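Side-chain contacts in putative c-1-tetrahydrofolate synthase, cytoplasmic (Leishmania major, PDB 4A26), which probably catalyses both the NADP-dependent dehydrogenation of N5,N10-methylenetetrahydrofolate and the hydrolysis of the methenyltetrahydrofolate so formed: residues Val154-Lys157 against Glu162-Gly165; Ala183-Glu188 against Ala211-Ala216; Lys12-Ala17 against Lys157-Glu162. One frame throughout, in Å; residues are numbered along the deposited sequence.

Contact 1 (Val154-Lys157 against Glu162-Gly165)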
loop_
_atom_site.group_PDB
_atom_site.type_symbol
_atom_site.label_atom_id
_atom_site.label_comp_id
_atom_site.label_asym_id
_atom_site.label_seq_id
_atom_site.Cartn_x
_atom_site.Cartn_y
_atom_site.Cartn_z
ATOM N N VAL A 154 -7.357 -14.104 8.753
ATOM C CA VAL A 154 -7.761 -14.788 9.990
ATOM C C VAL A 154 -8.345 -16.178 9.705
ATOM O O VAL A 154 -8.103 -17.122 10.451
ATOM C CB VAL A 154 -8.759 -13.941 10.815
ATOM C CG1 VAL A 154 -9.332 -14.752 11.969
ATOM C CG2 VAL A 154 -8.076 -12.679 11.338
ATOM N N LEU A 155 -9.105 -16.298 8.622
ATOM C CA LEU A 155 -9.529 -17.605 8.113
ATOM C C LEU A 155 -8.359 -18.579 8.000
ATOM O O LEU A 155 -8.472 -19.734 8.402
ATOM C CB LEU A 155 -10.205 -17.457 6.742
ATOM C CG LEU A 155 -11.734 -17.543 6.676
ATOM C CD1 LEU A 155 -12.398 -17.035 7.947
ATOM C CD2 LEU A 155 -12.233 -16.768 5.459
ATOM N N LEU A 156 -7.241 -18.105 7.454
ATOM C CA LEU A 156 -6.046 -18.934 7.282
ATOM C C LEU A 156 -5.402 -19.273 8.623
ATOM O O LEU A 156 -5.246 -20.442 8.958
ATOM C CB LEU A 156 -5.029 -18.231 6.377
ATOM C CG LEU A 156 -5.471 -17.961 4.934
ATOM C CD1 LEU A 156 -4.518 -16.991 4.267
ATOM C CD2 LEU A 156 -5.559 -19.252 4.139
ATOM N N LYS A 157 -5.037 -18.242 9.385
ATOM C CA LYS A 157 -4.425 -18.412 10.707
ATOM C C LYS A 157 -5.188 -19.408 11.568
ATOM O O LYS A 157 -4.590 -20.271 12.217
ATOM C CB LYS A 157 -4.377 -17.076 11.453
ATOM C CG LYS A 157 -3.304 -16.107 10.975
ATOM C CD LYS A 157 -3.172 -14.935 11.943
ATOM C CE LYS A 157 -1.887 -14.154 11.733
ATOM N NZ LYS A 157 -1.970 -13.288 10.533
ATOM N N GLU A 162 -0.321 -22.167 7.032
ATOM C CA GLU A 162 0.924 -21.405 7.017
ATOM C C GLU A 162 0.913 -20.406 5.867
ATOM O O GLU A 162 0.510 -20.741 4.750
ATOM C CB GLU A 162 2.136 -22.341 6.872
ATOM C CG GLU A 162 2.493 -23.133 8.138
ATOM C CD GLU A 162 3.498 -24.268 7.890
ATOM O OE1 GLU A 162 3.950 -24.453 6.737
ATOM O OE2 GLU A 162 3.828 -24.989 8.858
ATOM N N MET A 163 1.354 -19.183 6.156
ATOM C CA MET A 163 1.556 -18.145 5.146
ATOM C C MET A 163 3.047 -17.865 4.918
ATOM O O MET A 163 3.497 -17.832 3.785
ATOM C CB MET A 163 0.839 -16.866 5.568
ATOM C CG MET A 163 -0.644 -16.894 5.287
ATOM S SD MET A 163 -1.543 -15.605 6.160
ATOM C CE MET A 163 -1.510 -16.273 7.826
ATOM N N ALA A 164 3.808 -17.667 5.993
ATOM C CA ALA A 164 5.242 -17.377 5.878
ATOM C C ALA A 164 5.983 -18.437 5.060
ATOM O O ALA A 164 5.857 -19.630 5.328
ATOM C CB ALA A 164 5.866 -17.259 7.252
ATOM N N GLY A 165 6.748 -17.992 4.064
ATOM C CA GLY A 165 7.545 -18.890 3.226
ATOM C C GLY A 165 6.793 -19.523 2.065
ATOM O O GLY A 165 7.359 -20.323 1.306
#
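In the helix-to-strand connection that leads from helix 147-159 into strand 167-171 of the NAD(P)-binding domain, Met163 reaches back from the loop and packs on Leu156 and Lys157 of the helix. The two backbones come closest at Lys157 and Glu162, whose CA atoms are 7.2 Å apart, and Met163 supplies most of the loop's share of a buried surface of 148 Å². Two parts of the methionine do the work. Its sulfur lies beside one leucine branch, with Met163 SD 3.8 Å from Leu156 CD1, and that same methyl is 4.0 Å from Met163 CG, so the leucine meets the bend of the chain and not its end. The terminal methyl turns aside at chi3 (-74°) and comes to Lys157, where Met163 CE is 3.6 Å from Lys157 CG. Here the two chains run at about a right angle to each other. Lys157 then bends at its last torsion (chi4 76°), which leaves its NZ 4.1 Å from Met163 CE; the ammonium forms a salt bridge with Glu188, outside the two segments. Leu185 of helix 178-187 also touches both Met163 and Leu156. No hydrogen bond joins the two segments. The flexible thioether makes van der Waals contact with leucine through its sulfur and, through its methyl, with a lysine chain whose charge is answered elsewhere.

Contact 2 (Ala183-Glu188 against Ala211-Ala216); sequences ALLMKE and ADIVIA
Leu185 and Ile215 meet tip to tip, the first from helix 178-187 and the second from strand 213-216. The nearest atoms are Leu185 CD1 and Ile215 CG1, 4.0 Å apart. The same leucine methyl also approaches Ile213, but more loosely, with Leu185 CD1 4.5 Å from Ile213 CG2. A single branch therefore serves two isoleucines that project from one face of the strand, while Val214 between them points to the other. Leu185 carries its CG beside the backbone N (chi1 -72°), and with chi2 at 179° the CD1 methyl continues outward from the helix to bridge a backbone separation of 9.5 Å between the CA atoms of Leu185 and Ile213. The two segments bury just 98 Å² between them; other residues add to the packing. Ala168 of strand 167-171, which lies between strands 213-216 and 191-195 in the parallel sheet, touches both Leu185 and Ile213; Val152 of helix 147-159 packs on Ile215, and Met163 on Ile213. Further out, the backbone of Ile213 is hydrogen-bonded to Arg167 and Val169, and that of Val214 to Ala234 and Val236, holding the strand within the sheet. Helix 178-187 belongs to the beta-alpha-beta crossover from strand 167-171 to 191-195 of this Rossmann-type domain, yet Leu185 reaches past the small Ala168 to the next strand. No hydrogen bond crosses between the segments, so the contact rests on burial and close packing of aliphatic groups.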
loop_
_atom_site.group_PDB
_atom_site.type_symbol
_atom_site.label_atom_id
_atom_site.label_comp_id
_atom_site.label_asym_id
_atom_site.label_seq_id
_atom_site.Cartn_x
_atom_site.Cartn_y
_atom_site.Cartn_z
ATOM N N ALA A 183 -1.216 -7.270 0.442
ATOM C CA ALA A 183 -0.201 -6.698 1.327
ATOM C C ALA A 183 -0.190 -7.380 2.690
ATOM O O ALA A 183 0.855 -7.481 3.320
ATOM C CB ALA A 183 -0.419 -5.211 1.493
ATOM N N LEU A 184 -1.355 -7.835 3.152
ATOM C CA LEU A 184 -1.443 -8.538 4.429
ATOM C C LEU A 184 -0.713 -9.879 4.346
ATOM O O LEU A 184 -0.014 -10.264 5.282
ATOM C CB LEU A 184 -2.904 -8.738 4.849
ATOM C CG LEU A 184 -3.695 -7.464 5.193
ATOM C CD1 LEU A 184 -5.195 -7.756 5.294
ATOM C CD2 LEU A 184 -3.190 -6.823 6.481
ATOM N N LEU A 185 -0.857 -10.568 3.218
ATOM C CA LEU A 185 -0.135 -11.816 2.975
ATOM C C LEU A 185 1.383 -11.620 2.870
ATOM O O LEU A 185 2.147 -12.460 3.346
ATOM C CB LEU A 185 -0.657 -12.505 1.707
ATOM C CG LEU A 185 -2.049 -13.139 1.791
ATOM C CD1 LEU A 185 -2.418 -13.763 0.458
ATOM C CD2 LEU A 185 -2.120 -14.179 2.905
ATOM N N MET A 186 1.818 -10.527 2.243
ATOM C CA MET A 186 3.250 -10.203 2.167
ATOM C C MET A 186 3.779 -9.832 3.540
ATOM O O MET A 186 4.896 -10.192 3.900
ATOM C CB MET A 186 3.523 -9.055 1.190
ATOM C CG MET A 186 4.985 -8.589 1.184
ATOM S SD MET A 186 5.440 -7.596 -0.245
ATOM C CE MET A 186 4.337 -6.195 -0.052
ATOM N N LYS A 187 2.967 -9.103 4.296
ATOM C CA LYS A 187 3.279 -8.757 5.678
ATOM C C LYS A 187 3.424 -10.031 6.521
ATOM O O LYS A 187 4.193 -10.063 7.489
ATOM C CB LYS A 187 2.171 -7.861 6.230
ATOM C CG LYS A 187 2.347 -7.379 7.656
ATOM C CD LYS A 187 1.053 -6.724 8.148
ATOM C CE LYS A 187 1.287 -5.904 9.400
ATOM N NZ LYS A 187 2.013 -6.670 10.463
ATOM N N GLU A 188 2.692 -11.076 6.136
ATOM C CA GLU A 188 2.795 -12.382 6.784
ATOM C C GLU A 188 3.916 -13.240 6.154
ATOM O O GLU A 188 4.077 -14.415 6.499
ATOM C CB GLU A 188 1.444 -13.109 6.722
ATOM C CG GLU A 188 0.929 -13.550 8.085
ATOM C CD GLU A 188 0.423 -12.398 8.943
ATOM O OE1 GLU A 188 -0.044 -11.384 8.392
ATOM O OE2 GLU A 188 0.477 -12.513 10.180
ATOM N N ALA A 211 0.939 -21.911 -6.597
ATOM C CA ALA A 211 0.362 -21.131 -5.498
ATOM C C ALA A 211 -0.094 -22.022 -4.353
ATOM O O ALA A 211 -1.047 -22.791 -4.495
ATOM C CB ALA A 211 -0.808 -20.295 -5.992
ATOM N N ASP A 212 0.587 -21.899 -3.216
ATOM C CA ASP A 212 0.200 -22.596 -1.995
ATOM C C ASP A 212 -1.081 -22.004 -1.414
ATOM O O ASP A 212 -1.856 -22.693 -0.747
ATOM C CB ASP A 212 1.331 -22.521 -0.973
ATOM C CG ASP A 212 2.559 -23.293 -1.416
ATOM O OD1 ASP A 212 2.455 -24.529 -1.553
ATOM O OD2 ASP A 212 3.619 -22.670 -1.636
ATOM N N ILE A 213 -1.289 -20.719 -1.673
ATOM C CA ILE A 213 -2.488 -20.014 -1.249
ATOM C C ILE A 213 -3.094 -19.325 -2.477
ATOM O O ILE A 213 -2.368 -18.908 -3.382
ATOM C CB ILE A 213 -2.148 -18.996 -0.132
ATOM C CG1 ILE A 213 -1.590 -19.747 1.093
ATOM C CG2 ILE A 213 -3.367 -18.156 0.235
ATOM C CD1 ILE A 213 -1.226 -18.871 2.267
ATOM N N VAL A 214 -4.421 -19.241 -2.524
ATOM C CA VAL A 214 -5.113 -18.576 -3.625
ATOM C C VAL A 214 -6.309 -17.810 -3.091
ATOM O O VAL A 214 -7.152 -18.370 -2.378
ATOM C CB VAL A 214 -5.626 -19.570 -4.682
ATOM C CG1 VAL A 214 -6.334 -18.821 -5.799
ATOM C CG2 VAL A 214 -4.486 -20.413 -5.241
ATOM N N ILE A 215 -6.379 -16.529 -3.446
ATOM C CA ILE A 215 -7.471 -15.665 -3.031
ATOM C C ILE A 215 -8.227 -15.265 -4.290
ATOM O O ILE A 215 -7.700 -14.535 -5.131
ATOM C CB ILE A 215 -6.955 -14.415 -2.281
ATOM C CG1 ILE A 215 -5.879 -14.792 -1.256
ATOM C CG2 ILE A 215 -8.089 -13.714 -1.563
ATOM C CD1 ILE A 215 -6.338 -15.797 -0.228
ATOM N N ALA A 216 -9.446 -15.781 -4.430
ATOM C CA ALA A 216 -10.278 -15.501 -5.594
ATOM C C ALA A 216 -11.169 -14.292 -5.320
ATOM O O ALA A 216 -12.190 -14.403 -4.635
ATOM C CB ALA A 216 -11.114 -16.712 -5.941
#

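Contact 3 (Lys12-Ala17 against Lys157-Glu162); sequences KAIAAA and KRCGIE
Two helices approach where Ile14 of helix 11-32 faces Arg158 near the C-terminal end of helix 147-159, their CA atoms 7.7 Å apart. Residues 12-17 are regular helix, with Ala17 N bonded to Ala13 O at 2.9 Å, so that Ile14 and Ala17, three positions apart, look toward the same partner. The other segment leaves its helix at Gly160, which has positive phi (77°), and two bonds return into the last turn, Gly160 N to Lys157 O (3.1 Å) and, probably, Ile161 N to Leu156 O: a Schellman motif. Arg158 and Cys159 are carried on this terminal turn.

Ile14 uses both of its branches. With chi1 at -69°, CG2 lies anti to the backbone N and meets the arginine chain, Ile14 CG2 being 3.4 Å from Arg158 CD, whereas the longer branch ends near the thiol, with Ile14 CD1 4.2 Å from Cys159 SG. The isoleucine and arginine chains run alongside each other, pointing opposite ways. Arg158 is extended from CG to NE, which takes its guanidinium along helix 11-32 as far as Ala17, where Arg158 NH1 comes 4.3 Å from Ala17 CB; the group is turned obliquely to both this methyl and Ile14. Arg158 also touches a crystal neighbour, so packing in the crystal may influence its pose. Ile14 packs in addition on Leu155 and on Met280 of helix 279-297.

The contact joins a helix of the catalytic domain's sequence to one of the NAD(P)-binding domain, burying 174 Å² at the surface. Arg158 works in two ways: its CD packs on Ile14, while its NH2 forms a salt bridge with Glu21 of helix 11-32, so aliphatic packing and charge pairing both tie it to that helix.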
loop_
_atom_site.group_PDB
_atom_site.type_symbol
_atom_site.label_atom_id
_atom_site.label_comp_id
_atom_site.label_asym_id
_atom_site.label_seq_id
_atom_site.Cartn_x
_atom_site.Cartn_y
_atom_site.Cartn_z
ATOM N N LYS A 12 -18.351 -19.191 8.635
ATOM C CA LYS A 12 -19.519 -18.910 9.486
ATOM C C LYS A 12 -19.254 -19.282 10.939
ATOM O O LYS A 12 -19.563 -18.512 11.857
ATOM C CB LYS A 12 -20.764 -19.666 8.988
ATOM C CG LYS A 12 -21.549 -18.952 7.886
ATOM N N ALA A 13 -18.689 -20.469 11.136
ATOM C CA ALA A 13 -18.368 -20.960 12.474
ATOM C C ALA A 13 -17.237 -20.139 13.105
ATOM O O ALA A 13 -17.345 -19.703 14.252
ATOM C CB ALA A 13 -17.988 -22.434 12.412
ATOM N N ILE A 14 -16.165 -19.926 12.345
ATOM C CA ILE A 14 -15.008 -19.165 12.823
ATOM C C ILE A 14 -15.444 -17.782 13.306
ATOM O O ILE A 14 -15.054 -17.345 14.385
ATOM C CB ILE A 14 -13.916 -19.034 11.728
ATOM C CG1 ILE A 14 -13.258 -20.388 11.467
ATOM C CG2 ILE A 14 -12.846 -18.039 12.142
ATOM C CD1 ILE A 14 -12.409 -20.416 10.230
ATOM N N ALA A 15 -16.262 -17.109 12.503
ATOM C CA ALA A 15 -16.836 -15.813 12.873
ATOM C C ALA A 15 -17.663 -15.908 14.158
ATOM O O ALA A 15 -17.607 -15.018 15.005
ATOM C CB ALA A 15 -17.694 -15.272 11.730
ATOM N N ALA A 16 -18.425 -16.991 14.287
ATOM C CA ALA A 16 -19.225 -17.243 15.486
ATOM C C ALA A 16 -18.338 -17.347 16.720
ATOM O O ALA A 16 -18.649 -16.768 17.761
ATOM C CB ALA A 16 -20.045 -18.511 15.319
ATOM N N ALA A 17 -17.234 -18.082 16.594
ATOM C CA ALA A 17 -16.253 -18.195 17.668
ATOM C C ALA A 17 -15.672 -16.830 18.031
ATOM O O ALA A 17 -15.482 -16.526 19.209
ATOM C CB ALA A 17 -15.137 -19.144 17.268
ATOM N N LYS A 157 -5.037 -18.242 9.385
ATOM C CA LYS A 157 -4.425 -18.412 10.707
ATOM C C LYS A 157 -5.188 -19.408 11.568
ATOM O O LYS A 157 -4.590 -20.271 12.217
ATOM C CB LYS A 157 -4.377 -17.076 11.453
ATOM C CG LYS A 157 -3.304 -16.107 10.975
ATOM C CD LYS A 157 -3.172 -14.935 11.943
ATOM C CE LYS A 157 -1.887 -14.154 11.733
ATOM N NZ LYS A 157 -1.970 -13.288 10.533
ATOM N N ARG A 158 -6.512 -19.270 11.569
ATOM C CA ARG A 158 -7.380 -20.085 12.411
ATOM C C ARG A 158 -7.594 -21.504 11.896
ATOM O O ARG A 158 -8.064 -22.358 12.639
ATOM C CB ARG A 158 -8.723 -19.384 12.623
ATOM C CG ARG A 158 -8.650 -18.304 13.687
ATOM C CD ARG A 158 -9.991 -17.656 13.923
ATOM N NE ARG A 158 -10.120 -17.174 15.295
ATOM C CZ ARG A 158 -10.594 -17.893 16.311
ATOM N NH1 ARG A 158 -10.991 -19.153 16.142
ATOM N NH2 ARG A 158 -10.667 -17.345 17.515
ATOM N N CYS A 159 -7.257 -21.751 10.635
ATOM C CA CYS A 159 -7.237 -23.109 10.091
ATOM C C CYS A 159 -5.840 -23.728 10.159
ATOM O O CYS A 159 -5.638 -24.862 9.727
ATOM C CB CYS A 159 -7.742 -23.115 8.649
ATOM S SG CYS A 159 -9.517 -22.880 8.515
ATOM N N GLY A 160 -4.884 -22.981 10.707
ATOM C CA GLY A 160 -3.511 -23.452 10.840
ATOM C C GLY A 160 -2.749 -23.391 9.532
ATOM O O GLY A 160 -1.681 -23.997 9.401
ATOM N N ILE A 161 -3.292 -22.653 8.567
ATOM C CA ILE A 161 -2.698 -22.567 7.245
ATOM C C ILE A 161 -1.508 -21.612 7.281
ATOM O O ILE A 161 -1.665 -20.416 7.549
ATOM C CB ILE A 161 -3.728 -22.120 6.191
ATOM C CG1 ILE A 161 -4.855 -23.157 6.097
ATOM C CG2 ILE A 161 -3.063 -21.937 4.836
ATOM C CD1 ILE A 161 -5.977 -22.776 5.161
ATOM N N GLU A 162 -0.321 -22.167 7.032
ATOM C CA GLU A 162 0.924 -21.405 7.017
ATOM C C GLU A 162 0.913 -20.406 5.867
ATOM O O GLU A 162 0.510 -20.741 4.750
ATOM C CB GLU A 162 2.136 -22.341 6.872
ATOM C CG GLU A 162 2.493 -23.133 8.138
ATOM C CD GLU A 162 3.498 -24.268 7.890
ATOM O OE1 GLU A 162 3.950 -24.453 6.737
ATOM O OE2 GLU A 162 3.828 -24.989 8.858
#

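In the fold
Contact 2 is core packing, all of its touching residues buried, whereas contact 3 lies at the surface and contact 1 grades from a buried leucine and methionine to an exposed lysine. Helix 147-159 is common to contacts 1 and 3, which use its successive residues around the same C-terminal turn. Contacts 1 and 2 lie about 8 Å apart between centres and adjoin, Met163 of contact 1 lying against Leu185 of contact 2. The chemistry changes with burial: aliphatic groups in contact 2, a thioether beside an ion-paired lysine in contact 1, and in contact 3 an arginine from the NAD(P)-binding domain reaching a helix of the catalytic domain's sequence.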